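Local coordinates for regulator of G-protein signalling 3 isoform 1 (Homo sapiens, PDB 2F5Y), which probably acts as a regulator of G-protein signalling, with its PDZ domain expected to bind the C-terminal tails of partner proteins, at residues A[6-11]-A[74-79]; A[26-31]-A[40-45]; A[47-52]-A[78-83]. All coordinates share one frame; numbering follows the deposited sequence.

Interaction 1 of 3, residues A[6-11]-A[74-79]; sequences QITIPR and EIILLV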
loop_
_atom_site.group_PDB
_atom_site.type_symbol
_atom_site.label_atom_id
_atom_site.label_comp_id
_atom_site.label_asym_id
_atom_site.label_seq_id
_atom_site.Cartn_x
_atom_site.Cartn_y
_atom_site.Cartn_z
ATOM N N GLN A 6 8.586 -4.719 3.942
ATOM C CA GLN A 6 8.718 -3.477 3.222
ATOM C C GLN A 6 8.548 -3.789 1.730
ATOM O O GLN A 6 9.302 -4.583 1.181
ATOM C CB GLN A 6 10.094 -2.883 3.490
ATOM C CG GLN A 6 10.387 -1.629 2.693
ATOM C CD GLN A 6 11.797 -1.165 2.893
ATOM O OE1 GLN A 6 12.724 -1.694 2.278
ATOM N NE2 GLN A 6 11.978 -0.186 3.773
ATOM N N ILE A 7 7.579 -3.148 1.089
ATOM C CA ILE A 7 7.210 -3.426 -0.298
ATOM C C ILE A 7 7.428 -2.153 -1.120
ATOM O O ILE A 7 6.847 -1.105 -0.802
ATOM C CB ILE A 7 5.716 -3.816 -0.402
ATOM C CG1 ILE A 7 5.376 -4.987 0.532
ATOM C CG2 ILE A 7 5.324 -4.149 -1.862
ATOM C CD1 ILE A 7 6.079 -6.285 0.207
ATOM N N THR A 8 8.249 -2.251 -2.173
ATOM C CA THR A 8 8.614 -1.095 -3.019
ATOM C C THR A 8 7.909 -1.226 -4.372
ATOM O O THR A 8 8.173 -2.147 -5.133
ATOM C CB THR A 8 10.163 -0.988 -3.251
ATOM O OG1 THR A 8 10.841 -0.799 -1.998
ATOM C CG2 THR A 8 10.504 0.182 -4.160
ATOM N N ILE A 9 7.013 -0.295 -4.668
ATOM C CA ILE A 9 6.191 -0.391 -5.857
ATOM C C ILE A 9 6.434 0.813 -6.720
ATOM O O ILE A 9 6.005 1.905 -6.369
ATOM C CB ILE A 9 4.707 -0.410 -5.528
ATOM C CG1 ILE A 9 4.419 -1.403 -4.403
ATOM C CG2 ILE A 9 3.902 -0.725 -6.807
ATOM C CD1 ILE A 9 3.062 -1.196 -3.746
ATOM N N PRO A 10 7.129 0.627 -7.850
ATOM C CA PRO A 10 7.220 1.705 -8.841
ATOM C C PRO A 10 5.868 1.942 -9.507
ATOM O O PRO A 10 5.063 1.021 -9.631
ATOM C CB PRO A 10 8.262 1.199 -9.850
ATOM C CG PRO A 10 8.919 0.004 -9.191
ATOM C CD PRO A 10 7.886 -0.567 -8.252
ATOM N N ARG A 11 5.622 3.185 -9.889
ATOM C CA ARG A 11 4.405 3.575 -10.562
ATOM C C ARG A 11 4.343 2.912 -11.943
ATOM O O ARG A 11 5.321 2.925 -12.694
ATOM C CB ARG A 11 4.375 5.105 -10.675
ATOM C CG ARG A 11 3.242 5.677 -11.467
ATOM C CD ARG A 11 3.258 7.185 -11.394
ATOM N NE ARG A 11 2.705 7.683 -10.138
ATOM C CZ ARG A 11 1.406 7.782 -9.878
ATOM N NH1 ARG A 11 0.996 8.256 -8.704
ATOM N NH2 ARG A 11 0.509 7.400 -10.775
ATOM N N GLU A 74 7.614 6.050 -7.202
ATOM C CA GLU A 74 7.365 4.813 -6.484
ATOM C C GLU A 74 6.958 5.075 -5.049
ATOM O O GLU A 74 7.315 6.107 -4.462
ATOM C CB GLU A 74 8.617 3.931 -6.484
ATOM C CG GLU A 74 9.712 4.378 -5.534
ATOM C CD GLU A 74 10.928 3.465 -5.576
ATOM O OE1 GLU A 74 11.010 2.635 -6.502
ATOM O OE2 GLU A 74 11.800 3.584 -4.686
ATOM N N ILE A 75 6.225 4.117 -4.489
ATOM C CA ILE A 75 5.905 4.125 -3.082
ATOM C C ILE A 75 6.679 2.991 -2.425
ATOM O O ILE A 75 6.935 1.957 -3.036
ATOM C CB ILE A 75 4.383 3.964 -2.804
ATOM C CG1 ILE A 75 3.819 2.696 -3.457
ATOM C CG2 ILE A 75 3.618 5.202 -3.270
ATOM C CD1 ILE A 75 2.364 2.367 -3.028
ATOM N N ILE A 76 7.082 3.218 -1.183
ATOM C CA ILE A 76 7.639 2.172 -0.344
ATOM C C ILE A 76 6.687 2.073 0.824
ATOM O O ILE A 76 6.537 3.032 1.580
ATOM C CB ILE A 76 9.036 2.516 0.168
ATOM C CG1 ILE A 76 9.944 2.905 -0.993
ATOM C CG2 ILE A 76 9.617 1.324 0.938
ATOM C CD1 ILE A 76 11.180 3.689 -0.556
ATOM N N LEU A 77 6.005 0.938 0.937
ATOM C CA LEU A 77 5.062 0.717 2.022
ATOM C C LEU A 77 5.667 -0.256 2.991
ATOM O O LEU A 77 6.218 -1.268 2.580
ATOM C CB LEU A 77 3.776 0.091 1.514
ATOM C CG LEU A 77 2.938 0.828 0.489
ATOM C CD1 LEU A 77 1.735 -0.085 0.128
ATOM C CD2 LEU A 77 2.487 2.188 1.043
ATOM N N LEU A 78 5.573 0.050 4.278
ATOM C CA LEU A 78 5.841 -0.936 5.287
ATOM C C LEU A 78 4.491 -1.510 5.724
ATOM O O LEU A 78 3.612 -0.781 6.169
ATOM C CB LEU A 78 6.583 -0.329 6.464
ATOM C CG LEU A 78 7.018 -1.397 7.459
ATOM C CD1 LEU A 78 8.244 -2.120 6.927
ATOM C CD2 LEU A 78 7.271 -0.765 8.793
ATOM N N VAL A 79 4.335 -2.820 5.586
ATOM C CA VAL A 79 3.103 -3.484 5.964
ATOM C C VAL A 79 3.306 -4.529 7.042
ATOM O O VAL A 79 4.396 -5.049 7.242
ATOM C CB VAL A 79 2.406 -4.139 4.762
ATOM C CG1 VAL A 79 2.123 -3.076 3.704
ATOM C CG2 VAL A 79 3.239 -5.270 4.204
#

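Interaction 2 of 3, residues A[26-31]-A[40-45]; sequences VRVQAV and AGLQQL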
loop_
_atom_site.group_PDB
_atom_site.type_symbol
_atom_site.label_atom_id
_atom_site.label_comp_id
_atom_site.label_asym_id
_atom_site.label_seq_id
_atom_site.Cartn_x
_atom_site.Cartn_y
_atom_site.Cartn_z
ATOM N N VAL A 26 -5.264 1.586 7.626
ATOM C CA VAL A 26 -5.807 1.249 6.340
ATOM C C VAL A 26 -5.325 -0.151 5.998
ATOM O O VAL A 26 -4.237 -0.555 6.391
ATOM C CB VAL A 26 -5.354 2.306 5.293
ATOM C CG1 VAL A 26 -5.871 1.972 3.893
ATOM C CG2 VAL A 26 -5.793 3.732 5.754
ATOM N N ARG A 27 -6.161 -0.912 5.314
ATOM C CA ARG A 27 -5.815 -2.289 4.916
ATOM C C ARG A 27 -5.868 -2.421 3.400
ATOM O O ARG A 27 -6.619 -1.715 2.728
ATOM C CB ARG A 27 -6.784 -3.288 5.553
ATOM C CG ARG A 27 -6.278 -4.716 5.534
ATOM C CD ARG A 27 -7.326 -5.703 6.056
ATOM N NE ARG A 27 -8.254 -6.105 5.007
ATOM C CZ ARG A 27 -9.415 -6.717 5.210
ATOM N NH1 ARG A 27 -9.807 -7.016 6.437
ATOM N NH2 ARG A 27 -10.188 -7.033 4.176
ATOM N N VAL A 28 -5.068 -3.323 2.854
ATOM C CA VAL A 28 -5.115 -3.602 1.415
ATOM C C VAL A 28 -6.314 -4.503 1.142
ATOM O O VAL A 28 -6.440 -5.587 1.724
ATOM C CB VAL A 28 -3.822 -4.260 0.925
ATOM C CG1 VAL A 28 -3.893 -4.522 -0.590
ATOM C CG2 VAL A 28 -2.608 -3.377 1.275
ATOM N N GLN A 29 -7.209 -4.027 0.276
ATOM C CA GLN A 29 -8.395 -4.777 -0.103
ATOM C C GLN A 29 -8.013 -5.864 -1.078
ATOM O O GLN A 29 -8.309 -7.023 -0.867
ATOM C CB GLN A 29 -9.430 -3.886 -0.794
ATOM C CG GLN A 29 -10.627 -3.514 0.011
ATOM C CD GLN A 29 -11.600 -4.653 0.332
ATOM O OE1 GLN A 29 -11.255 -5.844 0.360
ATOM N NE2 GLN A 29 -12.839 -4.264 0.609
ATOM N N ALA A 30 -7.386 -5.451 -2.169
ATOM C CA ALA A 30 -7.018 -6.348 -3.248
ATOM C C ALA A 30 -5.824 -5.786 -3.991
ATOM O O ALA A 30 -5.393 -4.637 -3.765
ATOM C CB ALA A 30 -8.208 -6.570 -4.217
ATOM N N VAL A 31 -5.303 -6.628 -4.869
ATOM C CA VAL A 31 -4.111 -6.366 -5.647
ATOM C C VAL A 31 -4.478 -6.863 -7.042
ATOM O O VAL A 31 -5.034 -7.945 -7.169
ATOM C CB VAL A 31 -2.909 -7.171 -5.051
ATOM C CG1 VAL A 31 -1.909 -7.530 -6.103
ATOM C CG2 VAL A 31 -2.236 -6.390 -3.907
ATOM N N ALA A 40 5.496 -6.647 -7.077
ATOM C CA ALA A 40 6.268 -6.113 -5.947
ATOM C C ALA A 40 6.159 -6.980 -4.680
ATOM O O ALA A 40 7.078 -6.976 -3.850
ATOM C CB ALA A 40 5.834 -4.660 -5.621
ATOM N N GLY A 41 5.038 -7.688 -4.516
ATOM C CA GLY A 41 4.818 -8.552 -3.345
ATOM C C GLY A 41 3.701 -8.128 -2.380
ATOM O O GLY A 41 3.446 -8.810 -1.397
ATOM N N LEU A 42 3.011 -7.022 -2.646
ATOM C CA LEU A 42 1.844 -6.656 -1.837
ATOM C C LEU A 42 0.773 -7.747 -1.942
ATOM O O LEU A 42 0.689 -8.450 -2.941
ATOM C CB LEU A 42 1.273 -5.322 -2.311
ATOM C CG LEU A 42 0.446 -4.485 -1.343
ATOM C CD1 LEU A 42 1.307 -3.986 -0.207
ATOM C CD2 LEU A 42 -0.187 -3.333 -2.090
ATOM N N GLN A 43 -0.015 -7.914 -0.895
ATOM C CA GLN A 43 -1.098 -8.875 -0.930
ATOM C C GLN A 43 -2.234 -8.416 -0.042
ATOM O O GLN A 43 -2.051 -7.588 0.844
ATOM C CB GLN A 43 -0.614 -10.272 -0.529
ATOM C CG GLN A 43 -0.160 -10.399 0.902
ATOM C CD GLN A 43 0.403 -11.768 1.197
ATOM O OE1 GLN A 43 1.198 -12.292 0.426
ATOM N NE2 GLN A 43 -0.005 -12.354 2.321
ATOM N N GLN A 44 -3.413 -8.962 -0.308
ATOM C CA GLN A 44 -4.606 -8.599 0.429
ATOM C C GLN A 44 -4.436 -8.910 1.915
ATOM O O GLN A 44 -3.696 -9.829 2.275
ATOM C CB GLN A 44 -5.822 -9.320 -0.153
ATOM C CG GLN A 44 -5.814 -10.809 0.040
ATOM C CD GLN A 44 -6.846 -11.504 -0.836
ATOM O OE1 GLN A 44 -6.745 -11.494 -2.067
ATOM N NE2 GLN A 44 -7.841 -12.116 -0.201
ATOM N N LEU A 45 -5.136 -8.132 2.753
ATOM C CA LEU A 45 -5.056 -8.190 4.225
ATOM C C LEU A 45 -3.824 -7.499 4.798
ATOM O O LEU A 45 -3.729 -7.323 6.021
ATOM C CB LEU A 45 -5.151 -9.621 4.788
ATOM C CG LEU A 45 -6.522 -10.207 5.140
ATOM C CD1 LEU A 45 -7.252 -9.343 6.152
ATOM C CD2 LEU A 45 -7.343 -10.385 3.884
HETATM O O HOH W 1 -6.071 -9.816 -4.060
#

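Interaction 3 of 3, residues A[47-52]-A[78-83]; sequences TVLQLN and LVWRMV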
loop_
_atom_site.group_PDB
_atom_site.type_symbol
_atom_site.label_atom_id
_atom_site.label_comp_id
_atom_site.label_asym_id
_atom_site.label_seq_id
_atom_site.Cartn_x
_atom_site.Cartn_y
_atom_site.Cartn_z
ATOM N N THR A 47 -1.807 -4.817 6.353
ATOM C CA THR A 47 -2.162 -3.582 7.062
ATOM C C THR A 47 -1.008 -2.606 6.874
ATOM O O THR A 47 0.145 -2.979 7.016
ATOM C CB THR A 47 -2.476 -3.838 8.564
ATOM O OG1 THR A 47 -3.552 -4.779 8.670
ATOM C CG2 THR A 47 -2.887 -2.565 9.289
ATOM N N VAL A 48 -1.340 -1.362 6.542
ATOM C CA VAL A 48 -0.364 -0.361 6.144
ATOM C C VAL A 48 0.060 0.483 7.340
ATOM O O VAL A 48 -0.756 1.151 7.984
ATOM C CB VAL A 48 -0.915 0.558 5.037
ATOM C CG1 VAL A 48 0.214 1.419 4.463
ATOM C CG2 VAL A 48 -1.570 -0.260 3.926
ATOM N N LEU A 49 1.358 0.448 7.627
ATOM C CA LEU A 49 1.924 1.143 8.768
ATOM C C LEU A 49 2.648 2.409 8.353
ATOM O O LEU A 49 2.636 3.392 9.085
ATOM C CB LEU A 49 2.867 0.205 9.521
ATOM C CG LEU A 49 2.275 -1.163 9.890
ATOM C CD1 LEU A 49 3.366 -2.056 10.502
ATOM C CD2 LEU A 49 1.046 -1.023 10.822
ATOM N N GLN A 50 3.283 2.376 7.187
ATOM C CA GLN A 50 4.118 3.474 6.700
ATOM C C GLN A 50 4.055 3.588 5.181
ATOM O O GLN A 50 4.039 2.572 4.463
ATOM C CB GLN A 50 5.579 3.275 7.115
ATOM C CG GLN A 50 6.421 4.543 7.044
ATOM C CD GLN A 50 7.725 4.429 7.804
ATOM O OE1 GLN A 50 8.722 3.965 7.265
ATOM N NE2 GLN A 50 7.727 4.867 9.061
ATOM N N LEU A 51 4.014 4.837 4.714
ATOM C CA LEU A 51 4.121 5.180 3.307
ATOM C C LEU A 51 5.335 6.109 3.145
ATOM O O LEU A 51 5.352 7.223 3.669
ATOM C CB LEU A 51 2.855 5.896 2.845
ATOM C CG LEU A 51 2.935 6.555 1.475
ATOM C CD1 LEU A 51 2.930 5.475 0.437
ATOM C CD2 LEU A 51 1.780 7.519 1.279
ATOM N N ASN A 52 6.337 5.642 2.415
ATOM C CA ASN A 52 7.596 6.391 2.256
ATOM C C ASN A 52 8.162 6.758 3.638
ATOM O O ASN A 52 8.333 5.866 4.461
ATOM C CB ASN A 52 7.387 7.574 1.285
ATOM C CG ASN A 52 6.977 7.093 -0.125
ATOM O OD1 ASN A 52 7.256 5.950 -0.501
ATOM N ND2 ASN A 52 6.293 7.945 -0.885
ATOM N N LEU A 78 5.573 0.050 4.278
ATOM C CA LEU A 78 5.841 -0.936 5.287
ATOM C C LEU A 78 4.491 -1.510 5.724
ATOM O O LEU A 78 3.612 -0.781 6.169
ATOM C CB LEU A 78 6.583 -0.329 6.464
ATOM C CG LEU A 78 7.018 -1.397 7.459
ATOM C CD1 LEU A 78 8.244 -2.120 6.927
ATOM C CD2 LEU A 78 7.271 -0.765 8.793
ATOM N N VAL A 79 4.335 -2.820 5.586
ATOM C CA VAL A 79 3.103 -3.484 5.964
ATOM C C VAL A 79 3.306 -4.529 7.042
ATOM O O VAL A 79 4.396 -5.049 7.242
ATOM C CB VAL A 79 2.406 -4.139 4.762
ATOM C CG1 VAL A 79 2.123 -3.076 3.704
ATOM C CG2 VAL A 79 3.239 -5.270 4.204
ATOM N N TRP A 80 2.203 -4.815 7.718
ATOM C CA TRP A 80 2.104 -5.822 8.746
ATOM C C TRP A 80 1.183 -6.893 8.185
ATOM O O TRP A 80 0.057 -6.581 7.774
ATOM C CB TRP A 80 1.483 -5.156 9.977
ATOM C CG TRP A 80 1.705 -5.822 11.281
ATOM C CD1 TRP A 80 2.888 -6.294 11.783
ATOM C CD2 TRP A 80 0.715 -6.054 12.290
ATOM N NE1 TRP A 80 2.685 -6.826 13.038
ATOM C CE2 TRP A 80 1.362 -6.686 13.375
ATOM C CE3 TRP A 80 -0.663 -5.796 12.377
ATOM C CZ2 TRP A 80 0.680 -7.057 14.543
ATOM C CZ3 TRP A 80 -1.343 -6.161 13.532
ATOM C CH2 TRP A 80 -0.672 -6.793 14.599
ATOM N N ARG A 81 1.651 -8.137 8.133
ATOM C CA ARG A 81 0.824 -9.240 7.611
ATOM C C ARG A 81 0.921 -10.518 8.422
ATOM O O ARG A 81 1.910 -10.768 9.104
ATOM C CB ARG A 81 1.166 -9.554 6.139
ATOM C CG ARG A 81 2.447 -10.339 5.904
ATOM C CD ARG A 81 2.676 -10.770 4.427
ATOM N NE ARG A 81 2.644 -9.653 3.473
ATOM C CZ ARG A 81 3.327 -9.584 2.322
ATOM N NH1 ARG A 81 4.161 -10.542 1.927
ATOM N NH2 ARG A 81 3.179 -8.516 1.556
ATOM N N MET A 82 -0.116 -11.339 8.310
ATOM C CA MET A 82 -0.115 -12.673 8.877
ATOM C C MET A 82 0.614 -13.627 7.937
ATOM O O MET A 82 0.198 -13.803 6.801
ATOM C CB MET A 82 -1.550 -13.144 9.064
ATOM C CG MET A 82 -1.679 -14.550 9.633
ATOM S SD MET A 82 -0.979 -14.634 11.287
ATOM N N VAL A 83 1.691 -14.239 8.422
ATOM C CA VAL A 83 2.471 -15.213 7.653
ATOM C C VAL A 83 2.701 -16.485 8.469
ATOM O O VAL A 83 1.755 -17.135 8.918
ATOM C CB VAL A 83 3.851 -14.639 7.250
ATOM C CG1 VAL A 83 4.701 -15.702 6.589
ATOM C CG2 VAL A 83 3.685 -13.465 6.329
HETATM O O HOH W 2 -2.403 -7.327 8.443
#

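Interaction 1 of 3, residues A[6-11]-A[74-79]
The carbonyl oxygen L77 O is held by two groups of strand 6-10: I7 N donates to it at 2.8 Å in a nearly straight bond (175° at the hydrogen), and the CA-H of Q6 touches it with CA 3.4 Å away. At the next hydrogen-bonded pair, I75 O takes I9 N at 2.8 Å and a similar CA-H contact from T8. The return bonds, L77 N to I7 O and I75 N to I9 O, complete the antiparallel hydrogen-bonded pairs I7-L77 and I9-I75. On the face carrying these four residues, I9 and I75 lie side by side, with I9 CD1 3.7 Å from I75 CD1. Placing CG1 of I75 between its backbone N and carbonyl carbon (chi1 56°) turns that branch toward the partner strand, where I75 CG1 meets I9 CB at 3.8 Å. The other face is more polar. The aliphatic part of Q6 runs beside I76, its CG 3.5 Å from I76 CG2, while the carboxylate of E74 reaches the methyl of T8, with OE1 3.4 Å from CG2; the hydroxyl of T8 instead faces I76. The strand pair forms one side of the PDZ sandwich: its buried face packs on helix 36-40 through I7 and I9 and on F18 of strand 18-21 through I75 and L77, and strand 47-51 continues the sheet beyond 74-81.

Interaction 2 of 3, residues A[26-31]-A[40-45]
The strand-helix-loop turn of the PDZ domain brings V28 of strand 27-31 against L42 and L45 of the loop leading out of helix 36-40. V28 O accepts L45 N at 3.0 Å (157° at the hydrogen), the direct hydrogen bond between 26-31 and 40-45. Next to this bond the contact is apolar: L42 CD2 lies 4.1 Å from V28 CG2, and V31 CG2 rests 4.0 Å from L42 CB, so both valines touch the same leucine, which also packs on F18, L77 and V79. At the outer end R27 and L45 run side by side. The R27 chain bends at chi3 (85°), where NE leaves the extended line; L45 CD1 lies over one face of the guanidinium, offset toward its rim, 3.5 Å from NH1. Q44 lays CB against Q29 O at 3.5 Å, beside a classic beta bulge that pairs Q29 and A30 with T19 of strand 18-21, and its OE1 accepts from a water at 2.7 Å that is only weakly bound by V31 N. The loop starts at G41, whose positive phi (114°) belongs to a Schellman motif ending the helix. A strand, a short helix and a loop folding back along the strand's edge before the next strand are typical of the PDZ fold.

Interaction 3 of 3, residues A[47-52]-A[78-83]
L49 CG stands anti to its carbonyl carbon (chi1 -51°) and chi2 of 174° extends CD1, which lies 3.7 Å from W80 CB; W80 CG, anti to its backbone N, is 4.2 Å from the same CD1, and the two side chains pass at a slant. They lie beside a classic beta bulge in the antiparallel pairing of strand 47-51 with the 78-81 part of strand 74-81 in the PDZ sheet: L49 and Q50 together sit opposite L78 alone, so the register slips by one. L78 O receives L49 N at 3.0 Å and, more weakly, Q50 N at 3.3 Å, and L78 N in turn donates to Q50 O. Alongside, the CB atoms of Q50 and L78 approach to 3.8 Å. Past the bulge the regular pattern resumes: T47 and W80 exchange two backbone hydrogen bonds, T47 O also being touched by the CA-H of V79, while V48 and V79 form a non-hydrogen-bonded pair whose side chains turn to the buried face. Y4 of strand 3-10 meets the W80 ring with the planes at about 45° and also touches L49, and R81 beyond makes a salt bridge with D46. Near T47 a water links the strands, donating to W80 O at 2.7 Å and accepting from T47 OG1 at 2.8 Å, which gives W80 O a second donor beside T47 N.

In the fold
Interactions 1 and 3 use the two edges of strand 74-81 and share L78 and V79. Interaction 1 is the more regular pairing, whereas interaction 3 carries a bulge and a bridging water. Interaction 2 lays a loop against a strand of the second sheet, with a single direct backbone bond and mainly side-chain packing. All three are partly buried: interaction 1 has an apolar inner face and a more polar outer one, interaction 3 turns V48 and V79 inward and has L49, L78 and W80 on a mixed outer face, and interaction 2 has V28 and L42 inward, R27, Q44 and L45 outward. Interaction 2 joins the sheets: A40 packs on I7 and I9, V26 O probably accepts V48 N, and G41 O receives R81 NH2.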